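PDB 3LAO: enoyl-CoA hydratase/isomerase from Pseudomonas aeruginosa, which is an enoyl-CoA hydratase of the crotonase family, a trimeric lyase that adds water across the double bond of enoyl-CoA thioesters. Local coordinates for the interface of chains A and B. Coordinates in Å, arbitrary orientation; residue numbers count along the deposited sequence, not the author numbering. Chains: chain A/B, enoyl-CoA hydratase/isomerase.

Contact 1: the interface of chains A and B. Residues chain A 142-147, 171; chain B 210-211, 213-215.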
ATOM      1  N   GLU A 142     -12.314   9.753  18.272  1.00 26.46           N
ATOM      2  CA  GLU A 142     -11.610   9.380  19.517  1.00 32.44           C
ATOM      3  C   GLU A 142     -10.205   9.996  19.687  1.00 36.64           C
ATOM      4  O   GLU A 142      -9.785  10.202  20.822  1.00 40.00           O
ATOM      5  CB  GLU A 142     -11.595   7.848  19.767  1.00 22.06           C
ATOM      6  CG  GLU A 142     -10.594   7.043  18.903  1.00 30.48           C
ATOM      7  CD  GLU A 142     -11.001   6.940  17.406  1.00 52.61           C
ATOM      8  OE1 GLU A 142     -12.039   7.520  16.994  1.00 51.28           O
ATOM      9  OE2 GLU A 142     -10.287   6.254  16.643  1.00 45.17           O
ATOM     10  N   VAL A 143      -9.457  10.272  18.606  1.00 30.95           N
ATOM     11  CA  VAL A 143      -8.159  10.909  18.826  1.00 31.64           C
ATOM     12  C   VAL A 143      -8.296  12.235  19.543  1.00 31.45           C
ATOM     13  O   VAL A 143      -7.270  12.760  20.019  1.00 36.58           O
ATOM     14  CB  VAL A 143      -7.318  11.304  17.544  1.00 39.33           C
ATOM     15  CG1 VAL A 143      -6.621  10.159  16.961  1.00 42.77           C
ATOM     16  CG2 VAL A 143      -8.134  12.107  16.548  1.00 31.58           C
ATOM     17  N   LEU A 144      -9.505  12.815  19.534  1.00 27.80           N
ATOM     18  CA  LEU A 144      -9.774  14.069  20.271  1.00 37.07           C
ATOM     19  C   LEU A 144      -9.940  13.831  21.778  1.00 40.15           C
ATOM     20  O   LEU A 144      -9.835  14.745  22.567  1.00 44.69           O
ATOM     21  CB  LEU A 144     -10.975  14.872  19.701  1.00 26.78           C
ATOM     22  CG  LEU A 144     -10.905  15.139  18.162  1.00 39.12           C
ATOM     23  CD1 LEU A 144     -12.204  15.659  17.553  1.00 31.35           C
ATOM     24  CD2 LEU A 144      -9.740  16.031  17.725  1.00 33.33           C
ATOM     25  N   ARG A 145     -10.138  12.582  22.173  1.00 39.61           N
ATOM     26  CA  ARG A 145     -10.543  12.310  23.527  1.00 35.30           C
ATOM     27  C   ARG A 145      -9.466  11.605  24.312  1.00 32.21           C
ATOM     28  O   ARG A 145      -9.083  12.043  25.383  1.00 41.64           O
ATOM     29  CB  ARG A 145     -11.849  11.500  23.527  1.00 35.20           C
ATOM     30  CG  ARG A 145     -12.308  11.092  24.928  1.00 39.53           C
ATOM     31  CD  ARG A 145     -13.789  10.878  24.967  1.00 39.44           C
ATOM     32  NE  ARG A 145     -14.479  12.165  24.763  1.00 50.61           N
ATOM     33  CZ  ARG A 145     -15.754  12.311  24.374  1.00 53.31           C
ATOM     34  NH1 ARG A 145     -16.522  11.256  24.090  1.00 46.40           N
ATOM     35  NH2 ARG A 145     -16.257  13.527  24.237  1.00 54.60           N
ATOM     36  N   GLY A 146      -8.982  10.494  23.791  1.00 29.04           N
ATOM     37  CA  GLY A 146      -8.028   9.662  24.522  1.00 26.24           C
ATOM     38  C   GLY A 146      -8.057   8.308  23.824  1.00 34.19           C
ATOM     39  O   GLY A 146      -8.875   8.090  22.925  1.00 36.29           O
ATOM     40  N   ILE A 147      -7.169   7.416  24.233  1.00 32.42           N
ATOM     41  CA  ILE A 147      -7.032   6.093  23.642  1.00 35.77           C
ATOM     42  C   ILE A 147      -8.264   5.250  23.952  1.00 35.72           C
ATOM     43  O   ILE A 147      -8.704   5.171  25.079  1.00 39.57           O
ATOM     44  CB  ILE A 147      -5.771   5.394  24.180  1.00 33.13           C
ATOM     45  CG1 ILE A 147      -4.510   6.139  23.734  1.00 37.30           C
ATOM     46  CG2 ILE A 147      -5.695   3.979  23.714  1.00 25.68           C
ATOM     47  CD1 ILE A 147      -3.280   5.730  24.506  1.00 26.68           C
ATOM     48  N   LEU A 171      -4.906  11.453  12.776  1.00 32.75           N
ATOM     49  CA  LEU A 171      -4.367  12.354  13.798  1.00 29.16           C
ATOM     50  C   LEU A 171      -5.215  13.607  14.064  1.00 27.92           C
ATOM     51  O   LEU A 171      -4.956  14.311  15.004  1.00 30.08           O
ATOM     52  CB  LEU A 171      -2.924  12.760  13.466  1.00 22.92           C
ATOM     53  CG  LEU A 171      -2.022  11.576  13.078  1.00 25.40           C
ATOM     54  CD1 LEU A 171      -0.594  12.048  12.758  1.00 29.46           C
ATOM     55  CD2 LEU A 171      -2.000  10.558  14.184  1.00 30.32           C
TER
ATOM     56  N   ALA B 210      -5.843  17.588  18.817  1.00 35.42           N
ATOM     57  CA  ALA B 210      -6.113  16.211  19.218  1.00 31.51           C
ATOM     58  C   ALA B 210      -5.504  15.904  20.612  1.00 35.34           C
ATOM     59  O   ALA B 210      -4.616  16.593  21.080  1.00 34.38           O
ATOM     60  CB  ALA B 210      -5.575  15.251  18.162  1.00 25.45           C
ATOM     61  N   ALA B 211      -5.995  14.871  21.276  1.00 34.17           N
ATOM     62  CA  ALA B 211      -5.373  14.408  22.508  1.00 31.34           C
ATOM     63  C   ALA B 211      -3.997  13.773  22.263  1.00 37.33           C
ATOM     64  O   ALA B 211      -3.871  12.793  21.492  1.00 36.37           O
ATOM     65  CB  ALA B 211      -6.316  13.392  23.228  1.00 22.01           C
ATOM     66  N   LEU B 213      -1.828  11.860  24.000  1.00 38.80           N
ATOM     67  CA  LEU B 213      -1.693  10.425  24.214  1.00 38.32           C
ATOM     68  C   LEU B 213      -2.357   9.597  23.098  1.00 38.28           C
ATOM     69  O   LEU B 213      -1.859   8.535  22.661  1.00 36.61           O
ATOM     70  CB  LEU B 213      -2.290  10.031  25.548  1.00 36.88           C
ATOM     71  CG  LEU B 213      -1.457  10.365  26.774  1.00 40.29           C
ATOM     72  CD1 LEU B 213      -2.163   9.733  27.935  1.00 37.31           C
ATOM     73  CD2 LEU B 213      -0.063   9.802  26.629  1.00 37.37           C
ATOM     74  N   ALA B 214      -3.496  10.071  22.638  1.00 35.31           N
ATOM     75  CA  ALA B 214      -4.198   9.310  21.622  1.00 38.42           C
ATOM     76  C   ALA B 214      -3.439   9.437  20.281  1.00 33.82           C
ATOM     77  O   ALA B 214      -3.296   8.451  19.573  1.00 36.89           O
ATOM     78  CB  ALA B 214      -5.675   9.759  21.520  1.00 34.06           C
ATOM     79  N   VAL B 215      -2.915  10.634  19.978  1.00 31.39           N
ATOM     80  CA  VAL B 215      -2.129  10.865  18.775  1.00 30.76           C
ATOM     81  C   VAL B 215      -0.889   9.937  18.787  1.00 33.94           C
ATOM     82  O   VAL B 215      -0.643   9.157  17.842  1.00 32.52           O
ATOM     83  CB  VAL B 215      -1.726  12.360  18.590  1.00 27.47           C
ATOM     84  CG1 VAL B 215      -0.521  12.497  17.633  1.00 22.40           C
ATOM     85  CG2 VAL B 215      -2.889  13.194  18.106  1.00 24.13           C
TER

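Contact 2: the interface of chains A and B. Residues chain A 163-164, 167-168, 171; chain B 104, 107, 127-130, 188, 219, 226.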
ATOM      1  N   TRP A 163       0.209   6.630   3.495  1.00 27.05           N
ATOM      2  CA  TRP A 163       0.536   7.180   4.795  1.00 28.77           C
ATOM      3  C   TRP A 163      -0.062   8.555   5.041  1.00 26.74           C
ATOM      4  O   TRP A 163      -0.772   8.742   6.019  1.00 29.28           O
ATOM      5  CB  TRP A 163       2.067   7.261   4.989  1.00 24.78           C
ATOM      6  CG  TRP A 163       2.415   7.617   6.410  1.00 28.74           C
ATOM      7  CD1 TRP A 163       2.711   8.860   6.903  1.00 33.25           C
ATOM      8  CD2 TRP A 163       2.488   6.719   7.527  1.00 26.24           C
ATOM      9  NE1 TRP A 163       2.977   8.786   8.257  1.00 33.40           N
ATOM     10  CE2 TRP A 163       2.854   7.483   8.660  1.00 29.97           C
ATOM     11  CE3 TRP A 163       2.302   5.339   7.676  1.00 26.69           C
ATOM     12  CZ2 TRP A 163       3.012   6.915   9.925  1.00 30.54           C
ATOM     13  CZ3 TRP A 163       2.456   4.767   8.938  1.00 26.30           C
ATOM     14  CH2 TRP A 163       2.823   5.557  10.044  1.00 27.14           C
ATOM     15  N   THR A 164       0.243   9.524   4.171  1.00 23.40           N
ATOM     16  CA  THR A 164      -0.198  10.882   4.435  1.00 15.25           C
ATOM     17  C   THR A 164      -1.717  11.062   4.424  1.00 26.78           C
ATOM     18  O   THR A 164      -2.241  11.676   5.313  1.00 37.44           O
ATOM     19  CB  THR A 164       0.476  11.940   3.559  1.00 31.75           C
ATOM     20  OG1 THR A 164       0.201  13.229   4.115  1.00 35.77           O
ATOM     21  CG2 THR A 164      -0.034  11.896   2.101  1.00 34.66           C
HETATM   22  N   MSE A 167      -2.910   9.632   7.750  1.00 24.34           N
HETATM   23  CA  MSE A 167      -2.617  10.486   8.899  1.00 27.12           C
HETATM   24  C   MSE A 167      -3.471  11.765   8.875  1.00 28.89           C
HETATM   25  O   MSE A 167      -3.819  12.290   9.935  1.00 27.48           O
HETATM   26  CB  MSE A 167      -1.113  10.820   9.054  1.00 25.52           C
HETATM   27  CG  MSE A 167      -0.193   9.602   9.393  1.00 32.15           C
HETATM   28 SE   MSE A 167      -0.872   8.405  10.777  0.66 24.89          SE
HETATM   29  CE  MSE A 167      -0.875   6.716   9.763  1.00 25.27           C
ATOM     30  N   ARG A 168      -3.815  12.255   7.684  0.56 24.51           N
ATOM     31  CA  ARG A 168      -4.607  13.483   7.608  0.56 28.08           C
ATOM     32  C   ARG A 168      -5.866  13.326   8.482  0.56 32.12           C
ATOM     33  O   ARG A 168      -6.331  14.276   9.109  0.56 35.07           O
ATOM     34  CB  ARG A 168      -4.993  13.803   6.155  0.56 27.17           C
ATOM     35  CG  ARG A 168      -6.456  14.262   5.972  0.56 30.37           C
ATOM     36  CD  ARG A 168      -6.475  15.757   5.839  0.56 31.06           C
ATOM     37  NE  ARG A 168      -7.774  16.417   5.838  0.56 22.16           N
ATOM     38  CZ  ARG A 168      -8.374  16.860   6.935  0.56 24.97           C
ATOM     39  NH1 ARG A 168      -9.522  17.504   6.830  0.56 28.00           N
ATOM     40  NH2 ARG A 168      -7.848  16.638   8.139  0.56 18.37           N
ATOM     41  N   LEU A 171      -4.906  11.453  12.776  1.00 32.75           N
ATOM     42  CA  LEU A 171      -4.367  12.354  13.798  1.00 29.16           C
ATOM     43  C   LEU A 171      -5.215  13.607  14.064  1.00 27.92           C
ATOM     44  O   LEU A 171      -4.956  14.311  15.004  1.00 30.08           O
ATOM     45  CB  LEU A 171      -2.924  12.760  13.466  1.00 22.92           C
ATOM     46  CG  LEU A 171      -2.022  11.576  13.078  1.00 25.40           C
ATOM     47  CD1 LEU A 171      -0.594  12.048  12.758  1.00 29.46           C
ATOM     48  CD2 LEU A 171      -2.000  10.558  14.184  1.00 30.32           C
TER
ATOM     49  N   ARG B 104      11.097   8.846  15.524  1.00 40.29           N
ATOM     50  CA  ARG B 104      10.223   9.817  16.164  1.00 39.13           C
ATOM     51  C   ARG B 104       8.985   9.111  16.702  1.00 41.77           C
ATOM     52  O   ARG B 104       8.674   7.969  16.352  1.00 42.80           O
ATOM     53  CB  ARG B 104       9.805  10.935  15.203  1.00 40.32           C
ATOM     54  CG  ARG B 104       8.906  10.489  14.054  1.00 41.26           C
ATOM     55  CD  ARG B 104       8.632  11.657  13.059  1.00 34.11           C
ATOM     56  NE  ARG B 104       7.994  11.117  11.865  1.00 39.98           N
ATOM     57  CZ  ARG B 104       6.672  11.059  11.684  1.00 45.23           C
ATOM     58  NH1 ARG B 104       5.858  11.545  12.620  1.00 41.65           N
ATOM     59  NH2 ARG B 104       6.155  10.535  10.564  1.00 37.49           N
ATOM     60  N   PRO B 107       4.085  13.763  15.820  1.00 33.57           N
ATOM     61  CA  PRO B 107       3.744  14.026  14.416  1.00 30.93           C
ATOM     62  C   PRO B 107       4.655  14.998  13.730  1.00 26.17           C
ATOM     63  O   PRO B 107       5.151  15.891  14.354  1.00 29.47           O
ATOM     64  CB  PRO B 107       2.325  14.634  14.501  1.00 28.19           C
ATOM     65  CG  PRO B 107       1.786  14.089  15.767  1.00 32.05           C
ATOM     66  CD  PRO B 107       2.952  14.043  16.720  1.00 30.74           C
ATOM     67  N   ALA B 127       7.305  12.172   6.726  1.00 27.51           N
ATOM     68  CA  ALA B 127       6.392  13.012   7.480  1.00 30.21           C
ATOM     69  C   ALA B 127       4.946  12.468   7.421  1.00 33.45           C
ATOM     70  O   ALA B 127       4.643  11.557   6.665  1.00 30.51           O
ATOM     71  CB  ALA B 127       6.441  14.408   6.932  1.00 20.93           C
ATOM     72  N   ASP B 128       4.057  13.039   8.218  1.00 33.24           N
ATOM     73  CA  ASP B 128       2.662  12.610   8.233  1.00 29.63           C
ATOM     74  C   ASP B 128       1.741  13.427   7.354  1.00 27.27           C
ATOM     75  O   ASP B 128       0.705  12.963   6.942  1.00 34.15           O
ATOM     76  CB  ASP B 128       2.201  12.670   9.655  1.00 28.93           C
ATOM     77  CG  ASP B 128       3.108  11.882  10.543  1.00 31.43           C
ATOM     78  OD1 ASP B 128       3.460  10.761  10.129  1.00 31.36           O
ATOM     79  OD2 ASP B 128       3.510  12.396  11.609  1.00 33.10           O
ATOM     80  N   ILE B 129       2.119  14.666   7.103  1.00 27.72           N
ATOM     81  CA  ILE B 129       1.415  15.565   6.208  1.00 29.88           C
ATOM     82  C   ILE B 129       2.482  16.320   5.445  1.00 35.79           C
ATOM     83  O   ILE B 129       3.476  16.826   6.038  1.00 34.31           O
ATOM     84  CB  ILE B 129       0.637  16.623   6.951  1.00 29.67           C
ATOM     85  CG1 ILE B 129      -0.312  15.987   7.988  1.00 35.19           C
ATOM     86  CG2 ILE B 129      -0.049  17.557   5.943  1.00 24.81           C
ATOM     87  CD1 ILE B 129      -1.414  15.155   7.437  1.00 29.53           C
ATOM     88  N   ALA B 130       2.284  16.365   4.132  1.00 29.85           N
ATOM     89  CA  ALA B 130       3.203  17.014   3.225  1.00 27.15           C
ATOM     90  C   ALA B 130       2.456  17.964   2.318  1.00 26.55           C
ATOM     91  O   ALA B 130       1.558  17.561   1.583  1.00 35.96           O
ATOM     92  CB  ALA B 130       4.009  15.945   2.386  1.00 21.39           C
ATOM     93  N   THR B 188       0.044  15.640   0.622  1.00 31.62           N
ATOM     94  CA  THR B 188      -1.292  15.653   1.148  1.00 25.57           C
ATOM     95  C   THR B 188      -2.047  16.645   0.319  1.00 33.89           C
ATOM     96  O   THR B 188      -3.216  16.446   0.004  1.00 35.16           O
ATOM     97  CB  THR B 188      -1.288  16.129   2.622  1.00 39.18           C
ATOM     98  OG1 THR B 188      -0.217  15.501   3.344  1.00 37.55           O
ATOM     99  CG2 THR B 188      -2.622  15.845   3.306  1.00 32.10           C
ATOM    100  N   LEU B 219       0.130   6.864  16.149  1.00 31.85           N
ATOM    101  CA  LEU B 219       1.385   6.808  15.368  1.00 29.98           C
ATOM    102  C   LEU B 219       2.073   5.497  15.601  1.00 30.69           C
ATOM    103  O   LEU B 219       2.566   4.856  14.656  1.00 37.21           O
ATOM    104  CB  LEU B 219       2.359   7.930  15.709  1.00 25.21           C
ATOM    105  CG  LEU B 219       2.041   9.241  15.016  1.00 28.09           C
ATOM    106  CD1 LEU B 219       2.826  10.349  15.654  1.00 24.48           C
ATOM    107  CD2 LEU B 219       2.312   9.179  13.506  1.00 29.60           C
ATOM    108  N   ARG B 226       5.749  -0.589   8.854  1.00 69.65           N
ATOM    109  CA  ARG B 226       5.609   0.438   7.833  1.00 74.76           C
ATOM    110  C   ARG B 226       6.631   0.294   6.700  1.00 85.65           C
ATOM    111  O   ARG B 226       6.293   0.408   5.522  1.00 86.61           O
ATOM    112  CB  ARG B 226       5.703   1.824   8.467  1.00 60.89           C
ATOM    113  CG  ARG B 226       5.507   2.961   7.504  1.00 58.06           C
ATOM    114  CD  ARG B 226       6.138   4.225   8.029  1.00 58.00           C
ATOM    115  NE  ARG B 226       5.835   5.367   7.180  1.00 61.05           N
ATOM    116  CZ  ARG B 226       6.285   6.594   7.398  1.00 67.59           C
ATOM    117  NH1 ARG B 226       7.060   6.838   8.440  1.00 72.76           N
ATOM    118  NH2 ARG B 226       5.962   7.574   6.574  1.00 62.35           N
TER

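Contact 1: the interface of chains A and B
In this crotonase-fold trimer the 3-10 helix 141-144 of chain A, with the loop that follows it, receives the start of helix 212-222 of chain B and the two residues leading into it. The contact joins main chain to small side chains. B:Ala211, just ahead of the helix, gives its backbone N-H to the carbonyl oxygen of A:Val143, N to O 2.8 Å. The donor lies in the carbonyl plane, with a C=O...N angle of 151°, but the bond is bent at its hydrogen, 139°.

Methyl groups gather around the same acceptor: CB of B:Ala211 lies 3.4 Å from A:Val143 O, and the CB atoms of B:Ala210 and B:Ala214 also approach it. The carbonyl is thus gripped by an N-H and lined by three alanine methyls. From the first turn of the helix, B:Ala214 points its methyl at the backbone of chain A, with B:Ala214 CB 3.6 Å from A:Gly146 C, the carbonyl carbon. The same methyl touches CA of A:Val143. With no side chain on A:Gly146, it comes directly against the main chain.

The ends of the patch are closed by branched side chains. A:Ile147 carries CG1 anti to its carbonyl carbon (chi1 -65°), which lays the longer branch along the helix: CG1 is 3.8 Å from CA of B:Ala214, and the terminal CD1 reaches the carbonyl oxygen of B:Leu213 at 3.6 Å. At the opposite end, CD2 of A:Leu144 meets CA of B:Ala210 at 3.9 Å. Beyond it the backbone oxygen of A:Leu171 faces two methyls, CB of B:Ala210 at 3.4 Å and CG2 of B:Val215 farther away.

The close fit of alanines against backbone, with the N-H to carbonyl bond probably helping to set its register, seats the start of one subunit's helix on its neighbour and helps hold the homotrimer together.

Contact 2: the interface of chains A and B
Polar bonds join helix 163-170 of chain A to chain B at B:Asp128, just before strand 129-133, and at the loop residue B:Thr188. A:Trp163, with CG anti to its backbone N (chi1 -171°), sends its indole NE1 to OD1 of B:Asp128 at 2.8 Å. The bond is nearly straight, 169° at the hydrogen; the oxygen lies in the indole plane and uses its anti lone pair. B:Arg104 positions this carboxylate from within chain B by an end-on salt bridge, NH1 to OD2 2.7 Å and NH2 to OD1 2.7 Å. The latter nitrogen meets OD1 from above the carboxylate plane; OD1 thus takes both this N-H and that of the indole. The arginine probably keeps the aspartate ionised.

Farther along, A:Thr164 OG1 donates to the backbone oxygen of B:Asp128 at 2.9 Å, from above the carbonyl plane. It also pairs with OG1 of B:Thr188, which accepts the N-H of B:Ala130 at 2.8 Å.

In a cation-pi stack, the poorly ordered guanidinium of B:Arg226 lies over one indole face, 23° from parallel, with B:Arg226 NE 3.6 Å from A:Trp163 CE3. CE of the selenomethionine A:Met167, from the same chain as the indole, lies over the opposite face toward the rim.

Apolar contacts fill in the rest, with CD1 of B:Ile129 against CA of A:Arg168 at 3.6 Å. Together these interactions anchor the helix to the neighbouring subunit and fix the indole within the trimer interface.

The centres of contact 1 and contact 2, taken over their C-alpha atoms, lie about 15 Å apart on the same A-B interface. A:Leu171, just past helix 163-170, belongs to both: its backbone oxygen faces contact 1, while CD1 of its side chain turns toward B:Leu219 in contact 2. Helix 212-222 of chain B also spans the two, its first turn serving contact 1 and B:Leu219 serving contact 2. A mainly apolar patch and a charged, hydrogen-bonded one are thus linked parts of one subunit boundary, repeated around the homotrimer, whose subunit boundaries probably also frame the substrate tunnels.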